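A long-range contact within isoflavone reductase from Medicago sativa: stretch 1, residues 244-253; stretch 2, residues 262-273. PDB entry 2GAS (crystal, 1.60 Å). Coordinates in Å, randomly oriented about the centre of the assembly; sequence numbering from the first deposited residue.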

ATOM      1  N   SER A 244      26.239   8.040  -5.747  1.00 22.19           N
ATOM      2  CA  SER A 244      26.510   6.628  -6.012  1.00 23.69           C
ATOM      3  C   SER A 244      25.915   5.698  -4.962  1.00 22.09           C
ATOM      4  O   SER A 244      25.761   6.074  -3.800  1.00 22.08           O
ATOM      5  CB  SER A 244      28.020   6.391  -6.075  1.00 24.62           C
ATOM      6  OG  SER A 244      28.581   6.482  -4.779  1.00 29.48           O
ATOM      7  N   GLU A 245      25.595   4.477  -5.378  1.00 21.92           N
ATOM      8  CA  GLU A 245      25.027   3.497  -4.463  1.00 22.38           C
ATOM      9  C   GLU A 245      25.930   3.281  -3.257  1.00 21.79           C
ATOM     10  O   GLU A 245      25.453   3.201  -2.132  1.00 20.88           O
ATOM     11  CB  GLU A 245      24.805   2.155  -5.160  1.00 22.99           C
ATOM     12  CG  GLU A 245      24.178   1.123  -4.231  1.00 24.61           C
ATOM     13  CD  GLU A 245      23.900  -0.204  -4.902  1.00 27.52           C
ATOM     14  OE1 GLU A 245      23.216  -1.044  -4.280  1.00 26.98           O
ATOM     15  OE2 GLU A 245      24.362  -0.418  -6.042  1.00 29.17           O
ATOM     16  N   GLU A 246      27.237   3.179  -3.490  1.00 22.61           N
ATOM     17  CA  GLU A 246      28.171   2.966  -2.390  1.00 25.86           C
ATOM     18  C   GLU A 246      28.024   4.050  -1.333  1.00 25.01           C
ATOM     19  O   GLU A 246      28.060   3.771  -0.136  1.00 25.09           O
ATOM     20  CB  GLU A 246      29.619   2.959  -2.886  1.00 28.23           C
ATOM     21  CG  GLU A 246      29.974   1.846  -3.852  1.00 32.84           C
ATOM     22  CD  GLU A 246      29.318   2.011  -5.206  1.00 36.49           C
ATOM     23  OE1 GLU A 246      29.304   3.147  -5.731  1.00 37.20           O
ATOM     24  OE2 GLU A 246      28.828   1.000  -5.756  1.00 39.83           O
ATOM     25  N   GLN A 247      27.870   5.293  -1.780  1.00 24.81           N
ATOM     26  CA  GLN A 247      27.727   6.409  -0.858  1.00 25.83           C
ATOM     27  C   GLN A 247      26.377   6.347  -0.140  1.00 25.81           C
ATOM     28  O   GLN A 247      26.272   6.684   1.040  1.00 27.39           O
ATOM     29  CB  GLN A 247      27.909   7.732  -1.620  1.00 27.92           C
ATOM     30  CG  GLN A 247      29.349   7.917  -2.153  1.00 30.48           C
ATOM     31  CD  GLN A 247      29.504   9.054  -3.160  1.00 31.91           C
ATOM     32  OE1 GLN A 247      28.894   9.043  -4.232  1.00 26.48           O
ATOM     33  NE2 GLN A 247      30.340  10.036  -2.822  1.00 33.50           N
ATOM     34  N   VAL A 248      25.346   5.891  -0.844  1.00 24.55           N
ATOM     35  CA  VAL A 248      24.026   5.770  -0.238  1.00 24.28           C
ATOM     36  C   VAL A 248      24.045   4.710   0.861  1.00 23.64           C
ATOM     37  O   VAL A 248      23.525   4.927   1.954  1.00 24.14           O
ATOM     38  CB  VAL A 248      22.964   5.381  -1.289  1.00 24.07           C
ATOM     39  CG1 VAL A 248      21.646   5.031  -0.603  1.00 25.50           C
ATOM     40  CG2 VAL A 248      22.765   6.530  -2.271  1.00 25.29           C
ATOM     41  N   LEU A 249      24.650   3.563   0.570  1.00 23.91           N
ATOM     42  CA  LEU A 249      24.731   2.476   1.539  1.00 24.45           C
ATOM     43  C   LEU A 249      25.479   2.893   2.803  1.00 26.09           C
ATOM     44  O   LEU A 249      25.094   2.523   3.914  1.00 24.97           O
ATOM     45  CB  LEU A 249      25.406   1.253   0.905  1.00 23.76           C
ATOM     46  CG  LEU A 249      24.650   0.611  -0.267  1.00 23.43           C
ATOM     47  CD1 LEU A 249      25.492  -0.498  -0.880  1.00 25.89           C
ATOM     48  CD2 LEU A 249      23.321   0.054   0.223  1.00 24.84           C
ATOM     49  N   LYS A 250      26.542   3.673   2.637  1.00 26.77           N
ATOM     50  CA  LYS A 250      27.314   4.139   3.780  1.00 29.27           C
ATOM     51  C   LYS A 250      26.452   5.085   4.613  1.00 29.13           C
ATOM     52  O   LYS A 250      26.478   5.048   5.842  1.00 29.53           O
ATOM     53  CB  LYS A 250      28.587   4.849   3.301  1.00 30.33           C
ATOM     54  CG  LYS A 250      29.525   5.273   4.420  1.00 35.64           C
ATOM     55  CD  LYS A 250      29.228   6.680   4.910  1.00 40.35           C
ATOM     56  CE  LYS A 250      29.782   7.727   3.956  1.00 42.96           C
ATOM     57  NZ  LYS A 250      31.263   7.612   3.809  1.00 45.20           N
ATOM     58  N   ASP A 251      25.677   5.922   3.930  1.00 29.50           N
ATOM     59  CA  ASP A 251      24.793   6.879   4.583  1.00 29.90           C
ATOM     60  C   ASP A 251      23.769   6.147   5.455  1.00 28.82           C
ATOM     61  O   ASP A 251      23.454   6.579   6.566  1.00 29.79           O
ATOM     62  CB  ASP A 251      24.064   7.708   3.524  1.00 33.30           C
ATOM     63  CG  ASP A 251      23.314   8.882   4.114  1.00 37.34           C
ATOM     64  OD1 ASP A 251      22.692   8.716   5.186  1.00 40.15           O
ATOM     65  OD2 ASP A 251      23.334   9.969   3.499  1.00 39.05           O
ATOM     66  N   ILE A 252      23.251   5.038   4.941  1.00 27.38           N
ATOM     67  CA  ILE A 252      22.265   4.243   5.665  1.00 26.96           C
ATOM     68  C   ILE A 252      22.852   3.670   6.958  1.00 29.04           C
ATOM     69  O   ILE A 252      22.237   3.762   8.025  1.00 27.74           O
ATOM     70  CB  ILE A 252      21.735   3.092   4.771  1.00 25.99           C
ATOM     71  CG1 ILE A 252      20.886   3.676   3.640  1.00 25.79           C
ATOM     72  CG2 ILE A 252      20.921   2.102   5.596  1.00 26.05           C
ATOM     73  CD1 ILE A 252      20.492   2.678   2.577  1.00 22.93           C
ATOM     74  N   GLN A 253      24.046   3.094   6.859  1.00 29.29           N
ATOM     75  CA  GLN A 253      24.717   2.503   8.012  1.00 33.50           C
ATOM     76  C   GLN A 253      25.041   3.511   9.112  1.00 33.59           C
ATOM     77  O   GLN A 253      25.009   3.174  10.295  1.00 34.85           O
ATOM     78  CB  GLN A 253      26.016   1.821   7.570  1.00 35.43           C
ATOM     79  CG  GLN A 253      25.840   0.757   6.499  1.00 38.28           C
ATOM     80  CD  GLN A 253      27.160   0.158   6.054  1.00 40.74           C
ATOM     81  OE1 GLN A 253      28.079   0.878   5.660  1.00 41.67           O
ATOM     82  NE2 GLN A 253      27.261  -1.166   6.111  1.00 42.44           N
TER
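Stretch 2, residues 262-273: LLALYHSQQIKG

The most unusual feature of this contact is a histidine used as a knob: the side chain of His 267 sits in a hole formed by Glu 245, Val 248, Leu 249 and Ile 252, yet no hydrogen bond joins the two stretches. Its CA-to-CB bond points toward stretch 1, and with chi1 at 164° (t) the imidazole reaches in among these four residues. Leu 249 covers one face of the ring, its CD2 lying 3.9 Å from the centroid of the His 267 ring and 21° off the normal, a CH-pi contact. Near the ring plane, at the edge, Glu 245 OE1 approaches His 267 CE1 to 3.0 Å, so the carboxylate meets a polarised carbon and not a ring nitrogen. His 267 ND1 is buried by the contact and has no partner anywhere in the model.

Stretch 2 is helical from Leu 262, within a helix that begins earlier in the chain, and it runs nearly antiparallel to helix 245-253. The signed crossing angle is -155° and the axes approach to 9.4 Å. The direction is evident in the register: Ile 252 CA lies 6.2 Å from Leu 263 CA, Val 248 CA 7.4 Å from His 267 CA, and Glu 245 CA 7.2 Å from Ile 271 CA. Steps of three and four residues on stretch 1 are met by steps of four on stretch 2; the contact buries 414 Å², both sides summed.

At the start of stretch 2, the CA-to-CB bond of Leu 263 points toward stretch 1, and Leu 263 CB packs 3.6 Å from Ile 252 CG1. Leu 263 CD1 lies 3.0 Å from Asp 251 OD1, a tight approach of a methyl group to a carboxylate oxygen. The end of Ile 252 comes nearer to stretch 2 than its sideways CA-to-CB bond suggests: its CD1 lies 3.6 Å from Ala 264 CA and 4.2 Å from His 267 CB, close to the backbone of the facing helix beside the small alanine.

From His 267 on, a wider pi-type turn spans 267-271, where His 267 O accepts from both Ile 271 N (2.9 Å) and Lys 272 N (3.0 Å). The CA-to-CB bond of Ile 271 still points toward stretch 1, with Ile 271 CG2 3.9 Å from Glu 245 CD. The extended Glu 245 side chain also meets Lys 272: Glu 245 OE1 lies 3.9 Å from Lys 272 CD; the charged ends, Glu 245 OE1 and Lys 272 NZ, remain 4.4 Å apart, beyond a salt bridge.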

ATOM      1  N   LEU A 262      14.293   5.110   6.115  1.00 23.44           N
ATOM      2  CA  LEU A 262      13.790   5.886   4.989  1.00 25.50           C
ATOM      3  C   LEU A 262      14.723   5.762   3.785  1.00 23.43           C
ATOM      4  O   LEU A 262      14.277   5.489   2.669  1.00 23.44           O
ATOM      5  CB  LEU A 262      13.659   7.352   5.408  1.00 27.84           C
ATOM      6  CG  LEU A 262      12.546   8.197   4.794  1.00 30.37           C
ATOM      7  CD1 LEU A 262      11.190   7.596   5.150  1.00 31.33           C
ATOM      8  CD2 LEU A 262      12.647   9.627   5.322  1.00 30.96           C
ATOM      9  N   LEU A 263      16.019   5.955   4.013  1.00 23.70           N
ATOM     10  CA  LEU A 263      16.995   5.855   2.933  1.00 22.29           C
ATOM     11  C   LEU A 263      17.045   4.453   2.348  1.00 20.19           C
ATOM     12  O   LEU A 263      17.225   4.285   1.142  1.00 18.22           O
ATOM     13  CB  LEU A 263      18.394   6.238   3.421  1.00 25.52           C
ATOM     14  CG  LEU A 263      18.880   7.664   3.169  1.00 30.26           C
ATOM     15  CD1 LEU A 263      20.366   7.728   3.489  1.00 29.17           C
ATOM     16  CD2 LEU A 263      18.640   8.059   1.715  1.00 30.14           C
ATOM     17  N   ALA A 264      16.901   3.441   3.200  1.00 18.54           N
ATOM     18  CA  ALA A 264      16.927   2.062   2.723  1.00 17.52           C
ATOM     19  C   ALA A 264      15.703   1.816   1.839  1.00 17.65           C
ATOM     20  O   ALA A 264      15.776   1.105   0.844  1.00 16.29           O
ATOM     21  CB  ALA A 264      16.940   1.091   3.899  1.00 18.13           C
ATOM     22  N   LEU A 265      14.574   2.412   2.215  1.00 17.00           N
ATOM     23  CA  LEU A 265      13.355   2.269   1.428  1.00 18.27           C
ATOM     24  C   LEU A 265      13.579   2.882   0.040  1.00 17.34           C
ATOM     25  O   LEU A 265      13.265   2.262  -0.975  1.00 16.47           O
ATOM     26  CB  LEU A 265      12.188   2.968   2.139  1.00 19.95           C
ATOM     27  CG  LEU A 265      10.805   2.856   1.495  1.00 23.27           C
ATOM     28  CD1 LEU A 265      10.409   1.397   1.338  1.00 25.66           C
ATOM     29  CD2 LEU A 265       9.795   3.587   2.367  1.00 24.75           C
ATOM     30  N   TYR A 266      14.138   4.092   0.004  1.00 18.38           N
ATOM     31  CA  TYR A 266      14.419   4.781  -1.257  1.00 18.70           C
ATOM     32  C   TYR A 266      15.462   4.019  -2.075  1.00 17.82           C
ATOM     33  O   TYR A 266      15.372   3.950  -3.295  1.00 18.03           O
ATOM     34  CB  TYR A 266      14.943   6.194  -0.992  1.00 19.90           C
ATOM     35  CG  TYR A 266      13.961   7.132  -0.336  1.00 22.53           C
ATOM     36  CD1 TYR A 266      14.416   8.211   0.418  1.00 25.29           C
ATOM     37  CD2 TYR A 266      12.583   6.960  -0.477  1.00 21.27           C
ATOM     38  CE1 TYR A 266      13.534   9.096   1.019  1.00 25.89           C
ATOM     39  CE2 TYR A 266      11.684   7.850   0.126  1.00 25.56           C
ATOM     40  CZ  TYR A 266      12.172   8.910   0.873  1.00 24.47           C
ATOM     41  OH  TYR A 266      11.313   9.787   1.496  1.00 27.72           O
ATOM     42  N   HIS A 267      16.464   3.467  -1.398  1.00 16.53           N
ATOM     43  CA  HIS A 267      17.506   2.695  -2.074  1.00 17.28           C
ATOM     44  C   HIS A 267      16.879   1.546  -2.870  1.00 16.97           C
ATOM     45  O   HIS A 267      17.189   1.331  -4.039  1.00 16.66           O
ATOM     46  CB  HIS A 267      18.496   2.143  -1.036  1.00 18.21           C
ATOM     47  CG  HIS A 267      19.378   1.045  -1.549  1.00 20.27           C
ATOM     48  ND1 HIS A 267      20.479   1.274  -2.346  1.00 21.71           N
ATOM     49  CD2 HIS A 267      19.312  -0.297  -1.377  1.00 17.82           C
ATOM     50  CE1 HIS A 267      21.052   0.119  -2.644  1.00 19.21           C
ATOM     51  NE2 HIS A 267      20.363  -0.848  -2.068  1.00 22.32           N
ATOM     52  N   SER A 268      15.985   0.807  -2.227  1.00 15.41           N
ATOM     53  CA  SER A 268      15.322  -0.310  -2.873  1.00 16.05           C
ATOM     54  C   SER A 268      14.433   0.145  -4.032  1.00 16.93           C
ATOM     55  O   SER A 268      14.382  -0.497  -5.075  1.00 17.63           O
ATOM     56  CB  SER A 268      14.481  -1.068  -1.837  1.00 15.07           C
ATOM     57  OG  SER A 268      13.722  -2.100  -2.446  1.00 17.61           O
ATOM     58  N   GLN A 269      13.751   1.272  -3.852  1.00 17.66           N
ATOM     59  CA  GLN A 269      12.833   1.783  -4.870  1.00 18.83           C
ATOM     60  C   GLN A 269      13.519   2.561  -5.997  1.00 20.18           C
ATOM     61  O   GLN A 269      13.130   2.450  -7.158  1.00 21.94           O
ATOM     62  CB  GLN A 269      11.779   2.673  -4.182  1.00 19.48           C
ATOM     63  CG  GLN A 269      10.517   3.003  -5.000  1.00 21.73           C
ATOM     64  CD  GLN A 269      10.571   4.378  -5.668  1.00 23.44           C
ATOM     65  OE1 GLN A 269      11.275   5.279  -5.204  1.00 24.08           O
ATOM     66  NE2 GLN A 269       9.804   4.549  -6.745  1.00 21.60           N
ATOM     67  N   GLN A 270      14.552   3.317  -5.647  1.00 19.88           N
ATOM     68  CA  GLN A 270      15.264   4.160  -6.605  1.00 20.15           C
ATOM     69  C   GLN A 270      16.490   3.558  -7.281  1.00 18.99           C
ATOM     70  O   GLN A 270      16.780   3.881  -8.434  1.00 18.47           O
ATOM     71  CB  GLN A 270      15.678   5.462  -5.914  1.00 20.38           C
ATOM     72  CG  GLN A 270      14.514   6.311  -5.395  1.00 22.95           C
ATOM     73  CD  GLN A 270      14.015   7.312  -6.421  1.00 25.28           C
ATOM     74  OE1 GLN A 270      14.791   8.115  -6.945  1.00 24.57           O
ATOM     75  NE2 GLN A 270      12.716   7.278  -6.706  1.00 24.50           N
ATOM     76  N   ILE A 271      17.216   2.705  -6.563  1.00 17.78           N
ATOM     77  CA  ILE A 271      18.427   2.090  -7.102  1.00 18.15           C
ATOM     78  C   ILE A 271      18.258   0.635  -7.505  1.00 18.95           C
ATOM     79  O   ILE A 271      18.601   0.249  -8.623  1.00 19.31           O
ATOM     80  CB  ILE A 271      19.601   2.192  -6.086  1.00 19.38           C
ATOM     81  CG1 ILE A 271      19.982   3.655  -5.900  1.00 22.62           C
ATOM     82  CG2 ILE A 271      20.817   1.415  -6.589  1.00 20.07           C
ATOM     83  CD1 ILE A 271      20.215   4.329  -7.196  1.00 30.64           C
ATOM     84  N   LYS A 272      17.728  -0.183  -6.605  1.00 17.85           N
ATOM     85  CA  LYS A 272      17.562  -1.594  -6.917  1.00 18.87           C
ATOM     86  C   LYS A 272      16.406  -1.838  -7.876  1.00 19.26           C
ATOM     87  O   LYS A 272      16.346  -2.886  -8.518  1.00 21.88           O
ATOM     88  CB  LYS A 272      17.358  -2.410  -5.637  1.00 17.53           C
ATOM     89  CG  LYS A 272      18.487  -2.286  -4.612  1.00 20.68           C
ATOM     90  CD  LYS A 272      19.841  -2.688  -5.189  1.00 23.74           C
ATOM     91  CE  LYS A 272      19.889  -4.172  -5.515  1.00 27.25           C
ATOM     92  NZ  LYS A 272      21.270  -4.617  -5.888  1.00 30.44           N
ATOM     93  N   GLY A 273      15.498  -0.870  -7.977  1.00 19.86           N
ATOM     94  CA  GLY A 273      14.356  -1.009  -8.866  1.00 20.32           C
ATOM     95  C   GLY A 273      13.397  -2.110  -8.451  1.00 20.30           C
ATOM     96  O   GLY A 273      13.102  -3.014  -9.238  1.00 20.78           O
TER